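PDB 3KBQ: protein Ta0487, which is of unknown function but belongs to the CinA family, and through its probable molybdopterin-binding domain may bind a molybdopterin-type ligand. Local coordinates for residues Ser63-Ser69 / Lys145-Pro151; Lys4-Thr10 / Tyr37-Phe43; Ile128-Thr134 / Lys155-Leu160; Leu72-Phe76 / Pro113-Met118; Ile121-Arg126 / Leu138-Val142. One frame throughout, in Å; residues are numbered along the deposited sequence.

Contact 1 (Ser63-Ser69 / Lys145-Pro151)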
# COMPACT_ATOMS: atom_id res chain seq x y z
N SER B 63 12.97 0.47 6.67
CA SER B 63 13.47 1.69 6.05
C SER B 63 13.93 2.72 7.09
O SER B 63 13.46 2.70 8.23
CB SER B 63 12.44 2.28 5.07
OG SER B 63 11.30 2.65 5.79
N ASP B 64 14.84 3.61 6.69
CA ASP B 64 15.29 4.68 7.53
C ASP B 64 14.57 6.00 7.29
O ASP B 64 14.75 6.93 8.06
CB ASP B 64 16.81 4.88 7.42
CG ASP B 64 17.61 3.81 8.17
OD1 ASP B 64 17.01 2.83 8.73
OD2 ASP B 64 18.86 3.95 8.20
N LEU B 65 13.72 6.06 6.27
CA LEU B 65 12.91 7.25 6.05
C LEU B 65 11.52 6.76 5.68
O LEU B 65 11.36 5.91 4.79
CB LEU B 65 13.45 8.09 4.90
CG LEU B 65 12.49 9.20 4.37
CD1 LEU B 65 12.22 10.26 5.43
CD2 LEU B 65 13.10 9.87 3.16
N VAL B 66 10.52 7.28 6.38
CA VAL B 66 9.13 6.85 6.21
C VAL B 66 8.31 8.09 5.93
O VAL B 66 8.39 9.09 6.69
CB VAL B 66 8.62 6.12 7.50
CG1 VAL B 66 7.14 5.78 7.41
CG2 VAL B 66 9.44 4.82 7.72
N VAL B 67 7.55 8.09 4.83
CA VAL B 67 6.69 9.27 4.57
C VAL B 67 5.26 8.81 4.50
O VAL B 67 4.96 7.85 3.77
CB VAL B 67 7.07 9.99 3.21
CG1 VAL B 67 6.20 11.26 3.02
CG2 VAL B 67 8.59 10.32 3.12
N SER B 68 4.37 9.43 5.30
CA SER B 68 2.93 9.10 5.26
C SER B 68 2.13 10.29 4.73
O SER B 68 2.54 11.45 4.87
CB SER B 68 2.35 8.71 6.63
OG SER B 68 2.33 9.83 7.52
N SER B 69 1.00 10.02 4.09
CA SER B 69 0.06 11.10 3.86
C SER B 69 -1.35 10.66 4.19
O SER B 69 -1.70 9.47 4.04
CB SER B 69 0.11 11.62 2.43
OG SER B 69 -0.49 10.65 1.57
N LYS B 145 16.21 7.28 12.67
CA LYS B 145 15.31 7.20 11.51
C LYS B 145 14.48 8.47 11.42
O LYS B 145 14.30 9.14 12.42
CB LYS B 145 14.40 5.96 11.58
CG LYS B 145 15.22 4.67 11.43
CD LYS B 145 14.34 3.40 11.71
CE LYS B 145 15.23 2.13 11.67
NZ LYS B 145 15.29 1.46 10.31
N LYS B 146 13.97 8.79 10.24
CA LYS B 146 13.09 9.97 10.14
C LYS B 146 11.72 9.64 9.61
O LYS B 146 11.56 8.75 8.79
CB LYS B 146 13.77 11.03 9.29
CG LYS B 146 14.94 11.66 10.07
CD LYS B 146 15.12 13.17 9.72
CE LYS B 146 15.95 13.34 8.44
NZ LYS B 146 16.19 14.79 8.15
N VAL B 147 10.71 10.37 10.08
CA VAL B 147 9.34 10.08 9.72
C VAL B 147 8.72 11.43 9.37
O VAL B 147 8.81 12.39 10.15
CB VAL B 147 8.56 9.44 10.86
CG1 VAL B 147 7.13 9.15 10.42
CG2 VAL B 147 9.20 8.11 11.30
N ILE B 148 8.19 11.54 8.17
CA ILE B 148 7.51 12.77 7.70
C ILE B 148 6.02 12.44 7.57
O ILE B 148 5.65 11.52 6.82
CB ILE B 148 8.05 13.19 6.32
CG1 ILE B 148 9.56 13.47 6.37
CG2 ILE B 148 7.30 14.40 5.77
CD1 ILE B 148 9.86 14.90 6.68
N ILE B 149 5.17 13.18 8.27
CA ILE B 149 3.74 12.87 8.32
C ILE B 149 3.03 14.06 7.68
O ILE B 149 3.18 15.20 8.17
CB ILE B 149 3.30 12.61 9.79
CG1 ILE B 149 4.03 11.38 10.36
CG2 ILE B 149 1.74 12.44 9.93
CD1 ILE B 149 3.82 11.24 11.91
N LEU B 150 2.31 13.81 6.57
CA LEU B 150 1.79 14.87 5.69
C LEU B 150 0.27 14.78 5.59
O LEU B 150 -0.28 13.70 5.83
CB LEU B 150 2.39 14.74 4.30
CG LEU B 150 3.92 14.80 4.21
CD1 LEU B 150 4.43 14.54 2.78
CD2 LEU B 150 4.32 16.15 4.73
N PRO B 151 -0.40 15.90 5.27
CA PRO B 151 -1.85 15.90 4.97
C PRO B 151 -2.12 15.11 3.72
O PRO B 151 -1.21 14.90 2.90
CB PRO B 151 -2.17 17.36 4.64
CG PRO B 151 -1.07 18.17 5.31
CD PRO B 151 0.16 17.26 5.29
O HOH W 1 -0.10 11.26 7.09
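Lys145 and Asp64 meet at the start of two neighbouring strands, their side chains crossing at about a right angle. The lysine runs extended past the aspartate until its last torsion (chi4 -93°) bends the chain and delivers NZ to OD1 of Asp64, a salt bridge of 2.7 Å that meets the oxygen nearly along its C-O bond. The same NZ bonds Ser63 O at 3.0 Å from above that carbonyl's plane, and a third acceptor is Leu60 O near the end of helix 49-62. The ammonium group thus clasps a carboxylate and two backbone carbonyls where that helix passes into strand 65-69. Strands 65-69 and 145-150 lie parallel inside the mixed sheet of this alpha/beta domain, their axes only 10° apart. Their backbones alternate as donor and acceptor from Lys146 N to Asp64 O through to Leu150 N on Ser68 O, this last donor reaching its oxygen from above the carbonyl plane. Val66, Ser68 and Val147 face helix 49-62. On the other face, CG1 of Val67 packs against CD1 of Leu150 at 3.7 Å, with Met157 of helix 154-163 beyond the leucine. Ser68 turns OG between its own N and carbonyl carbon (chi1 68°), which brings Ser68 OG to 3.4 Å from Ile149 CA and 3.6 Å from Ile149 CG2. From there OG donates to a water at 2.9 Å, and that water donates to Leu150 O at 2.8 Å, bridging the strands from side chain to backbone.

Contact 2 (Lys4-Thr10 / Tyr37-Phe43)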
# COMPACT_ATOMS: atom_id res chain seq x y z
N LYS B 4 19.44 3.89 2.62
CA LYS B 4 18.83 4.49 1.41
C LYS B 4 17.42 3.95 1.13
O LYS B 4 16.86 4.19 0.07
CB LYS B 4 19.77 4.30 0.21
CG LYS B 4 21.17 4.71 0.51
CD LYS B 4 21.96 5.18 -0.72
CE LYS B 4 21.96 4.17 -1.85
NZ LYS B 4 23.18 4.36 -2.70
N ASN B 5 16.86 3.23 2.10
CA ASN B 5 15.53 2.64 1.99
C ASN B 5 14.49 3.62 2.53
O ASN B 5 14.66 4.17 3.62
CB ASN B 5 15.44 1.32 2.77
CG ASN B 5 15.94 0.08 1.95
OD1 ASN B 5 16.16 -1.01 2.50
ND2 ASN B 5 16.11 0.25 0.63
N ALA B 6 13.42 3.82 1.78
CA ALA B 6 12.27 4.60 2.24
C ALA B 6 11.02 3.78 2.08
O ALA B 6 10.97 2.90 1.22
CB ALA B 6 12.09 5.94 1.46
N SER B 7 10.03 4.05 2.94
CA SER B 7 8.69 3.48 2.75
C SER B 7 7.64 4.56 2.73
O SER B 7 7.83 5.65 3.29
CB SER B 7 8.36 2.47 3.85
OG SER B 7 9.07 1.28 3.53
N VAL B 8 6.52 4.24 2.10
CA VAL B 8 5.42 5.16 1.93
C VAL B 8 4.17 4.56 2.60
O VAL B 8 3.85 3.40 2.44
CB VAL B 8 5.18 5.45 0.44
CG1 VAL B 8 4.08 6.50 0.21
CG2 VAL B 8 6.52 5.89 -0.19
N ILE B 9 3.45 5.41 3.32
CA ILE B 9 2.22 5.00 3.95
C ILE B 9 1.13 5.96 3.48
O ILE B 9 1.35 7.17 3.38
CB ILE B 9 2.32 5.06 5.50
CG1 ILE B 9 3.37 4.06 6.04
CG2 ILE B 9 0.88 4.79 6.12
CD1 ILE B 9 3.77 4.39 7.52
N THR B 10 -0.03 5.41 3.16
CA THR B 10 -1.17 6.21 2.78
C THR B 10 -2.28 5.78 3.76
O THR B 10 -2.58 4.58 3.90
CB THR B 10 -1.65 5.89 1.33
OG1 THR B 10 -0.59 6.14 0.41
CG2 THR B 10 -2.88 6.78 0.93
N TYR B 37 16.61 7.60 -3.13
CA TYR B 37 16.16 6.50 -2.26
C TYR B 37 15.65 5.30 -3.00
O TYR B 37 15.10 5.42 -4.11
CB TYR B 37 15.04 6.96 -1.33
CG TYR B 37 15.51 7.91 -0.29
CD1 TYR B 37 15.86 7.43 0.96
CD2 TYR B 37 15.60 9.28 -0.55
CE1 TYR B 37 16.27 8.27 1.91
CE2 TYR B 37 16.04 10.14 0.41
CZ TYR B 37 16.38 9.61 1.64
OH TYR B 37 16.81 10.41 2.65
N GLN B 38 15.79 4.14 -2.39
CA GLN B 38 15.05 2.98 -2.83
C GLN B 38 13.70 2.87 -2.10
O GLN B 38 13.64 2.71 -0.86
CB GLN B 38 15.87 1.67 -2.66
CG GLN B 38 14.97 0.43 -2.96
CD GLN B 38 15.71 -0.88 -2.97
OE1 GLN B 38 16.10 -1.41 -1.91
NE2 GLN B 38 15.87 -1.45 -4.17
N VAL B 39 12.60 2.99 -2.84
CA VAL B 39 11.31 2.90 -2.17
C VAL B 39 10.97 1.40 -1.99
O VAL B 39 10.73 0.66 -2.94
CB VAL B 39 10.19 3.64 -2.93
CG1 VAL B 39 8.85 3.56 -2.15
CG2 VAL B 39 10.63 5.09 -3.18
N ARG B 40 10.96 0.97 -0.75
CA ARG B 40 10.96 -0.47 -0.50
C ARG B 40 9.55 -1.07 -0.41
O ARG B 40 9.30 -2.13 -1.02
CB ARG B 40 11.78 -0.78 0.74
CG ARG B 40 11.87 -2.27 0.89
CD ARG B 40 12.89 -2.70 1.86
NE ARG B 40 12.63 -4.08 2.30
CZ ARG B 40 13.32 -4.66 3.28
NH1 ARG B 40 14.29 -3.96 3.93
NH2 ARG B 40 13.05 -5.91 3.62
N ARG B 41 8.67 -0.46 0.39
CA ARG B 41 7.30 -0.97 0.58
C ARG B 41 6.36 0.20 0.64
O ARG B 41 6.75 1.29 1.13
CB ARG B 41 7.16 -1.77 1.89
CG ARG B 41 7.93 -3.09 1.89
CD ARG B 41 7.65 -3.83 3.17
NE ARG B 41 8.47 -5.01 3.23
CZ ARG B 41 8.54 -5.81 4.29
NH1 ARG B 41 7.79 -5.54 5.36
NH2 ARG B 41 9.34 -6.87 4.27
N GLY B 42 5.12 -0.04 0.20
CA GLY B 42 4.01 0.95 0.29
C GLY B 42 2.92 0.29 1.14
O GLY B 42 2.71 -0.95 1.07
N PHE B 43 2.29 1.07 2.00
CA PHE B 43 1.23 0.54 2.87
C PHE B 43 0.02 1.43 2.69
O PHE B 43 0.15 2.67 2.60
CB PHE B 43 1.66 0.64 4.34
CG PHE B 43 2.93 -0.06 4.65
CD1 PHE B 43 2.91 -1.35 5.11
CD2 PHE B 43 4.17 0.61 4.48
CE1 PHE B 43 4.13 -2.01 5.42
CE2 PHE B 43 5.35 0.00 4.76
CZ PHE B 43 5.35 -1.34 5.24
O HOH W 2 1.11 4.08 0.43
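Asn5 and Gln38 lie side by side and point the same way, their amide planes 19° apart. Gln38 CG stands opposite its backbone N (chi1 172°), the extended chain running alongside Asn5. ND2 of Asn5 donates to OE1 of Gln38 at 3.0 Å, in the carbonyl plane and on a lone pair. The other branch of the asparagine, OD1, sits at the edge of the Arg40 guanidinium, 3.7 Å from Arg40 CD. With an alanine here, Gln38 OE1 would probably lose its amide donor and the Arg40 chain its packing partner. Farther along, the Phe43 ring turns its edge to the serine, CE2 standing 4.0 Å from Ser7 CB, while CD2 rests 3.9 Å from Ile9 CG1. Val8 CG2 meets Val39 CG1 at 3.8 Å. An extra residue, Arg40, makes a beta bulge between the Ala6-Val39 and Val8-Gly42 pairs. Arg40 and Arg41 both send their guanidinium groups to Glu51 of the second subunit. The strands form a beta-alpha-beta crossover through helix 23-34, which covers Ala6, Val8 and Val39; helix 49-62 packs on Ser7, Ile9 and Arg41. Strand 65-69 flanks 5-11, while Arg41 and Gly42 pair antiparallel with a strand of the second subunit, continuing the sheet across the dimer.

Contact 3 (Ile128-Thr134 / Lys155-Leu160)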
# COMPACT_ATOMS: atom_id res chain seq x y z
N ILE B 128 5.53 21.10 10.98
CA ILE B 128 5.93 21.85 9.80
C ILE B 128 4.74 22.69 9.32
O ILE B 128 3.63 22.17 9.14
CB ILE B 128 6.26 20.96 8.56
CG1 ILE B 128 6.98 19.65 8.95
CG2 ILE B 128 7.04 21.83 7.56
CD1 ILE B 128 6.77 18.47 7.93
N GLU B 129 5.01 23.96 9.06
CA GLU B 129 3.98 24.93 8.69
C GLU B 129 3.28 24.53 7.42
O GLU B 129 3.92 24.11 6.45
CB GLU B 129 4.60 26.30 8.49
CG GLU B 129 3.53 27.39 8.46
CD GLU B 129 3.77 28.43 7.36
OE1 GLU B 129 2.93 29.36 7.22
OE2 GLU B 129 4.79 28.31 6.65
N ASN B 130 1.97 24.63 7.41
CA ASN B 130 1.20 24.31 6.23
C ASN B 130 0.67 25.61 5.65
O ASN B 130 -0.37 26.09 6.07
CB ASN B 130 0.05 23.38 6.60
CG ASN B 130 -0.74 22.89 5.41
OD1 ASN B 130 -0.60 23.37 4.26
ND2 ASN B 130 -1.62 21.93 5.68
N PRO B 131 1.37 26.17 4.65
CA PRO B 131 0.97 27.48 4.17
C PRO B 131 -0.33 27.44 3.36
O PRO B 131 -0.94 28.49 3.14
CB PRO B 131 2.15 27.91 3.29
CG PRO B 131 2.77 26.65 2.81
CD PRO B 131 2.29 25.51 3.71
N VAL B 132 -0.76 26.25 2.95
CA VAL B 132 -1.91 26.05 2.07
C VAL B 132 -3.15 25.68 2.86
O VAL B 132 -4.23 26.23 2.63
CB VAL B 132 -1.68 24.88 1.06
CG1 VAL B 132 -2.88 24.73 0.11
CG2 VAL B 132 -0.36 25.00 0.31
N GLY B 133 -3.04 24.71 3.77
CA GLY B 133 -4.23 24.19 4.44
C GLY B 133 -4.07 24.42 5.92
O GLY B 133 -3.21 25.18 6.34
N THR B 134 -4.86 23.74 6.73
CA THR B 134 -4.75 24.06 8.16
C THR B 134 -3.92 23.08 9.00
O THR B 134 -3.40 23.49 10.04
CB THR B 134 -6.12 24.34 8.81
OG1 THR B 134 -7.00 23.23 8.58
CG2 THR B 134 -6.70 25.63 8.23
N LYS B 155 -2.35 19.03 -2.88
CA LYS B 155 -1.66 20.31 -2.99
C LYS B 155 -0.87 20.63 -1.70
O LYS B 155 0.25 21.15 -1.74
CB LYS B 155 -2.68 21.39 -3.33
CG LYS B 155 -2.10 22.77 -3.49
CD LYS B 155 -3.25 23.75 -3.67
CE LYS B 155 -2.72 25.12 -4.05
NZ LYS B 155 -2.21 25.11 -5.46
N GLU B 156 -1.44 20.27 -0.55
CA GLU B 156 -0.76 20.50 0.73
C GLU B 156 0.39 19.51 0.89
O GLU B 156 1.49 19.88 1.32
CB GLU B 156 -1.76 20.33 1.88
CG GLU B 156 -2.94 21.29 1.79
CD GLU B 156 -3.96 21.06 2.92
OE1 GLU B 156 -3.59 20.68 4.08
OE2 GLU B 156 -5.14 21.27 2.64
N MET B 157 0.14 18.24 0.55
CA MET B 157 1.12 17.18 0.76
C MET B 157 2.37 17.59 -0.04
O MET B 157 3.48 17.64 0.52
CB MET B 157 0.57 15.80 0.32
CG MET B 157 1.57 14.58 0.40
SD MET B 157 2.84 14.57 -0.91
CE MET B 157 1.76 14.22 -2.31
N GLU B 158 2.15 17.99 -1.31
CA GLU B 158 3.25 18.29 -2.23
C GLU B 158 4.01 19.55 -1.83
O GLU B 158 5.25 19.55 -1.86
CB GLU B 158 2.77 18.36 -3.68
CG GLU B 158 2.07 17.05 -4.10
CD GLU B 158 1.40 17.09 -5.48
OE1 GLU B 158 1.53 18.10 -6.19
OE2 GLU B 158 0.77 16.09 -5.88
N ALA B 159 3.28 20.56 -1.37
CA ALA B 159 3.90 21.78 -0.87
C ALA B 159 4.82 21.48 0.32
O ALA B 159 5.95 21.91 0.34
CB ALA B 159 2.86 22.81 -0.50
N LEU B 160 4.33 20.74 1.29
CA LEU B 160 5.12 20.45 2.50
C LEU B 160 6.32 19.51 2.22
O LEU B 160 7.43 19.68 2.76
CB LEU B 160 4.22 19.83 3.56
CG LEU B 160 3.30 20.76 4.39
CD1 LEU B 160 2.14 19.96 4.88
CD2 LEU B 160 4.00 21.26 5.59
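Asn130 reaches Glu156 of helix 154-163 from an Asx turn in the loop that joins strands 125-128 and 137-142. Its CG stands opposite the main-chain nitrogen (chi1 -175°), which carries the amide between loop and helix, and a chi2 near zero (-10°) puts OD1 on the loop side and ND2 on Glu156. ND2 donates to Glu156 OE1 at 2.8 Å in a fairly straight bond. The acceptor lies in the asparagine's amide plane but is met from above the plane of its own carboxylate, the two groups being turned 50° apart. Ala135 O also accepts from ND2, which thus has two acceptors, one on the helix and one on the loop. Glu156 holds its chain extended beyond CG, laying the carboxylate close beside Gly133, whose CA is 3.5 Å from Glu156 CD. Val132 lies against one side of the helix: CG1 touches Glu156 CG at 3.8 Å and the Lys155 chain, and CG2 meets Ala159 CB at 4.0 Å. At the other end of the loop Leu160 divides its branches, CD2 packing 3.7 Å from Ile128 CG2 and CD1 turning to the Asn130 amide; Pro151 also touches this leucine. Lys105 NZ bonds Asn130 O and Gly133 O of the same loop. Asn130 OD1 takes two backbone donors from the same face of its plane, Val132 N at 3.2 Å and Gly133 N at 2.8 Å.

Contact 4 (Leu72-Phe76 / Pro113-Met118)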
# COMPACT_ATOMS: atom_id res chain seq x y z
N LEU B 72 -4.70 13.67 8.55
CA LEU B 72 -4.32 14.90 9.28
C LEU B 72 -5.30 15.93 8.84
O LEU B 72 -5.39 16.20 7.62
CB LEU B 72 -2.95 15.43 8.82
CG LEU B 72 -1.69 15.14 9.61
CD1 LEU B 72 -1.61 13.68 9.73
CD2 LEU B 72 -0.45 15.73 8.89
N GLY B 73 -6.02 16.54 9.77
CA GLY B 73 -7.13 17.37 9.38
C GLY B 73 -8.03 17.62 10.57
O GLY B 73 -7.89 16.96 11.61
N PRO B 74 -8.97 18.57 10.42
CA PRO B 74 -9.78 18.96 11.55
C PRO B 74 -10.99 18.04 11.82
O PRO B 74 -12.05 18.54 12.12
CB PRO B 74 -10.24 20.39 11.16
CG PRO B 74 -10.43 20.30 9.73
CD PRO B 74 -9.30 19.36 9.22
N THR B 75 -10.88 16.72 11.69
CA THR B 75 -12.04 15.86 11.95
C THR B 75 -11.57 14.74 12.87
O THR B 75 -10.39 14.45 12.88
CB THR B 75 -12.68 15.23 10.67
OG1 THR B 75 -11.77 14.26 10.13
CG2 THR B 75 -13.04 16.29 9.57
N PHE B 76 -12.47 14.15 13.65
CA PHE B 76 -12.15 12.97 14.45
C PHE B 76 -11.63 11.81 13.60
O PHE B 76 -10.87 10.99 14.09
CB PHE B 76 -13.37 12.54 15.29
CG PHE B 76 -13.68 13.51 16.43
CD1 PHE B 76 -12.71 13.80 17.39
CD2 PHE B 76 -14.92 14.14 16.51
CE1 PHE B 76 -12.98 14.70 18.46
CE2 PHE B 76 -15.20 15.03 17.56
CZ PHE B 76 -14.21 15.32 18.53
N PRO B 113 -13.15 20.99 19.22
CA PRO B 113 -12.27 19.89 19.65
C PRO B 113 -11.44 19.25 18.51
O PRO B 113 -10.22 18.99 18.67
CB PRO B 113 -13.26 18.87 20.22
CG PRO B 113 -14.32 19.72 20.82
CD PRO B 113 -14.49 20.88 19.85
N GLN B 114 -12.10 18.93 17.40
CA GLN B 114 -11.43 18.29 16.25
C GLN B 114 -10.39 19.20 15.64
O GLN B 114 -9.44 18.73 15.03
CB GLN B 114 -12.43 17.96 15.13
CG GLN B 114 -13.58 17.15 15.48
CD GLN B 114 -14.76 17.99 15.85
OE1 GLN B 114 -14.67 18.86 16.74
NE2 GLN B 114 -15.90 17.73 15.21
N ARG B 115 -10.58 20.51 15.76
CA ARG B 115 -9.59 21.47 15.28
C ARG B 115 -8.41 21.65 16.25
O ARG B 115 -7.22 21.58 15.80
CB ARG B 115 -10.21 22.83 14.95
CG ARG B 115 -10.87 22.87 13.56
CD ARG B 115 -11.67 24.16 13.31
NE ARG B 115 -12.64 23.97 12.23
CZ ARG B 115 -13.73 24.71 12.06
NH1 ARG B 115 -14.02 25.69 12.93
NH2 ARG B 115 -14.55 24.47 11.05
N LEU B 116 -8.74 21.90 17.53
CA LEU B 116 -7.76 21.97 18.58
C LEU B 116 -6.82 20.78 18.52
O LEU B 116 -5.60 20.98 18.61
CB LEU B 116 -8.41 22.00 19.96
CG LEU B 116 -7.49 21.99 21.20
CD1 LEU B 116 -6.59 23.25 21.22
CD2 LEU B 116 -8.32 21.93 22.50
N LYS B 117 -7.38 19.57 18.35
CA LYS B 117 -6.55 18.34 18.43
C LYS B 117 -5.44 18.32 17.38
O LYS B 117 -4.46 17.58 17.55
CB LYS B 117 -7.38 17.04 18.48
CG LYS B 117 -7.94 16.55 17.15
CD LYS B 117 -6.99 15.51 16.50
CE LYS B 117 -6.94 15.61 14.94
NZ LYS B 117 -8.16 16.18 14.28
N MET B 118 -5.56 19.14 16.33
CA MET B 118 -4.47 19.22 15.33
C MET B 118 -3.16 19.77 15.89
O MET B 118 -2.11 19.60 15.26
CB MET B 118 -4.85 20.02 14.04
CG MET B 118 -5.88 19.37 13.12
SD MET B 118 -6.33 20.43 11.69
CE MET B 118 -6.55 22.06 12.41
O HOH W 3 -15.35 15.25 13.05
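Gly73 and Thr75 offer backbone carbonyls to Lys117, and these make the hydrogen bonds of the contact. The lysine doubles back along its chain, with CG wedged between its own N and carbonyl carbon (chi1 79°), and NZ reaches Gly73 O at 2.8 Å in the carbonyl plane. It meets Thr75 O at 3.2 Å from above the plane and Gln114 O of its own segment at 3.0 Å. A methionine in its place would probably leave these three carbonyl oxygens without their shared donor and the loop less firmly tied to 113-118. Stacking follows at Phe76: the Gln114 amide lies nearly parallel to the ring, and its CG sits over the face in a CH-pi contact, 3.4 Å from the centroid. A water accepts from Phe76 N and, weakly, from Gln114 NE2. Apolar packing joins Pro74 CB to Arg115 CG at 3.5 Å and to Met118 SD at 3.9 Å. Tyr106 of helix 96-106 covers Pro74 and Arg115. A sulfate, probably from the crystallisation liquor, lies about 5 Å from the Thr75 side chain; the loop's position after strand 65-69 and its Gly73 would suit the probable molybdopterin-binding site of this family.

Contact 5 (Ile121-Arg126 / Leu138-Val142); sequences IPPSCR and LICAV
Cys125 and Cys140 face each other as an antiparallel, non-hydrogen-bonded pair, their CA atoms 4.0 Å apart. Next to them Arg126 and Ile139 form a hydrogen-bonded pair: Arg126 N donates to Ile139 O at 2.8 Å, and Ile139 N returns a bond to Arg126 O at 3.0 Å. Before the pairing begins, residues Pro122 to Cys125 make a type I turn, which swings Ser124 O round to accept from Ala141 N at 3.1 Å. The two strands, 125-128 and 137-142, are the arms of a beta hairpin at one edge of the main sheet within this chain, where 125-128 is the outermost strand and 137-142 borders 145-150. A cross-strand disulfide staples the arms together. Both sulfurs stand beside their own backbone N, opposite the carbonyl carbon (chi1 -62° for Cys125, -46° for Cys140), and Cys125 SG and Cys140 SG are bonded at 2.1 Å, with a right-handed chi3 of 105°; Phe84 of helix 80-87 packs on both cysteines. On the same side Leu138 presses CD2 into Ile121, 3.5 Å from CG1, closer than usual carbon contact, while its CD1 approaches Cys125 CB. Arg126 and Ile139 occupy the other face side by side, pointing the same way; the arginine bends at chi3 and brings NH1 to 3.5 Å from Ile139 CD1, an oblique approach to the guanidinium. Ser124 OG reaches Ala141 O only weakly, its stronger partner being Gln90 NE2.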
# COMPACT_ATOMS: atom_id res chain seq x y z
N ILE B 121 0.71 16.71 19.65
CA ILE B 121 1.88 16.18 18.93
C ILE B 121 2.66 15.36 19.96
O ILE B 121 2.64 15.73 21.13
CB ILE B 121 2.71 17.37 18.42
CG1 ILE B 121 2.35 17.73 16.98
CG2 ILE B 121 4.18 17.16 18.48
CD1 ILE B 121 2.76 19.20 16.67
N PRO B 122 3.32 14.24 19.56
CA PRO B 122 4.24 13.63 20.53
C PRO B 122 5.61 14.37 20.57
O PRO B 122 5.96 15.07 19.61
CB PRO B 122 4.40 12.20 19.99
CG PRO B 122 4.31 12.34 18.53
CD PRO B 122 3.36 13.53 18.26
N PRO B 123 6.37 14.25 21.66
CA PRO B 123 7.65 14.99 21.75
C PRO B 123 8.70 14.63 20.70
O PRO B 123 9.58 15.44 20.42
CB PRO B 123 8.17 14.65 23.15
CG PRO B 123 7.50 13.43 23.53
CD PRO B 123 6.11 13.51 22.90
N SER B 124 8.61 13.44 20.10
CA SER B 124 9.54 13.06 19.04
C SER B 124 9.36 13.81 17.71
O SER B 124 10.15 13.62 16.78
CB SER B 124 9.41 11.57 18.75
OG SER B 124 10.32 10.82 19.55
N CYS B 125 8.30 14.62 17.62
CA CYS B 125 7.98 15.32 16.37
C CYS B 125 8.07 16.82 16.52
O CYS B 125 7.88 17.33 17.62
CB CYS B 125 6.56 14.97 15.93
SG CYS B 125 6.37 13.19 15.59
N ARG B 126 8.37 17.51 15.42
CA ARG B 126 8.24 18.95 15.28
C ARG B 126 7.17 19.25 14.22
O ARG B 126 7.14 18.58 13.17
CB ARG B 126 9.54 19.54 14.77
CG ARG B 126 10.61 19.71 15.81
CD ARG B 126 11.76 20.54 15.22
NE ARG B 126 12.56 19.79 14.26
CZ ARG B 126 12.65 20.05 12.95
NH1 ARG B 126 11.99 21.07 12.42
NH2 ARG B 126 13.42 19.29 12.18
N LEU B 138 4.36 17.00 10.18
CA LEU B 138 5.28 16.68 11.28
C LEU B 138 6.52 16.02 10.72
O LEU B 138 6.42 15.21 9.80
CB LEU B 138 4.61 15.74 12.29
CG LEU B 138 3.34 16.21 13.04
CD1 LEU B 138 2.91 15.16 14.08
CD2 LEU B 138 3.58 17.52 13.73
N ILE B 139 7.70 16.38 11.25
CA ILE B 139 8.92 15.62 11.02
C ILE B 139 9.28 15.08 12.38
O ILE B 139 9.29 15.84 13.36
CB ILE B 139 10.16 16.47 10.63
CG1 ILE B 139 9.79 17.62 9.72
CG2 ILE B 139 11.33 15.61 10.05
CD1 ILE B 139 10.47 18.96 10.14
N CYS B 140 9.58 13.79 12.42
CA CYS B 140 9.83 13.11 13.66
C CYS B 140 11.14 12.38 13.52
O CYS B 140 11.55 12.00 12.38
CB CYS B 140 8.69 12.13 13.92
SG CYS B 140 7.05 12.93 13.63
N ALA B 141 11.82 12.20 14.63
CA ALA B 141 13.01 11.31 14.62
C ALA B 141 12.71 10.13 15.56
O ALA B 141 12.21 10.32 16.67
CB ALA B 141 14.25 12.07 15.05
N VAL B 142 12.97 8.93 15.08
CA VAL B 142 12.84 7.72 15.88
C VAL B 142 14.22 7.08 15.81
O VAL B 142 14.60 6.52 14.77
CB VAL B 142 11.74 6.76 15.30
CG1 VAL B 142 11.54 5.54 16.23
CG2 VAL B 142 10.44 7.48 15.10

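Contacts 2, 1 and 5 run in that order across one mixed sheet. Strand 5-11 of contact 2 pairs with 65-69 of contact 1, and 145-150 pairs with 137-142 of contact 5; the centres are about 9 Å and 10 Å apart. Along the chain contact 2 closes first; contacts 4 and 5 are nested in the loop closed by contact 1, whose segments alternate with those of contact 3. Contact 3 touches contact 1 through Pro151 and contact 5 through Ile128. Contact 4 lies on the opposite side of the chain's centre from contact 2, about 27 Å between centres, so within one chain the subunit-facing edge lies far from the loop that may bind ligand.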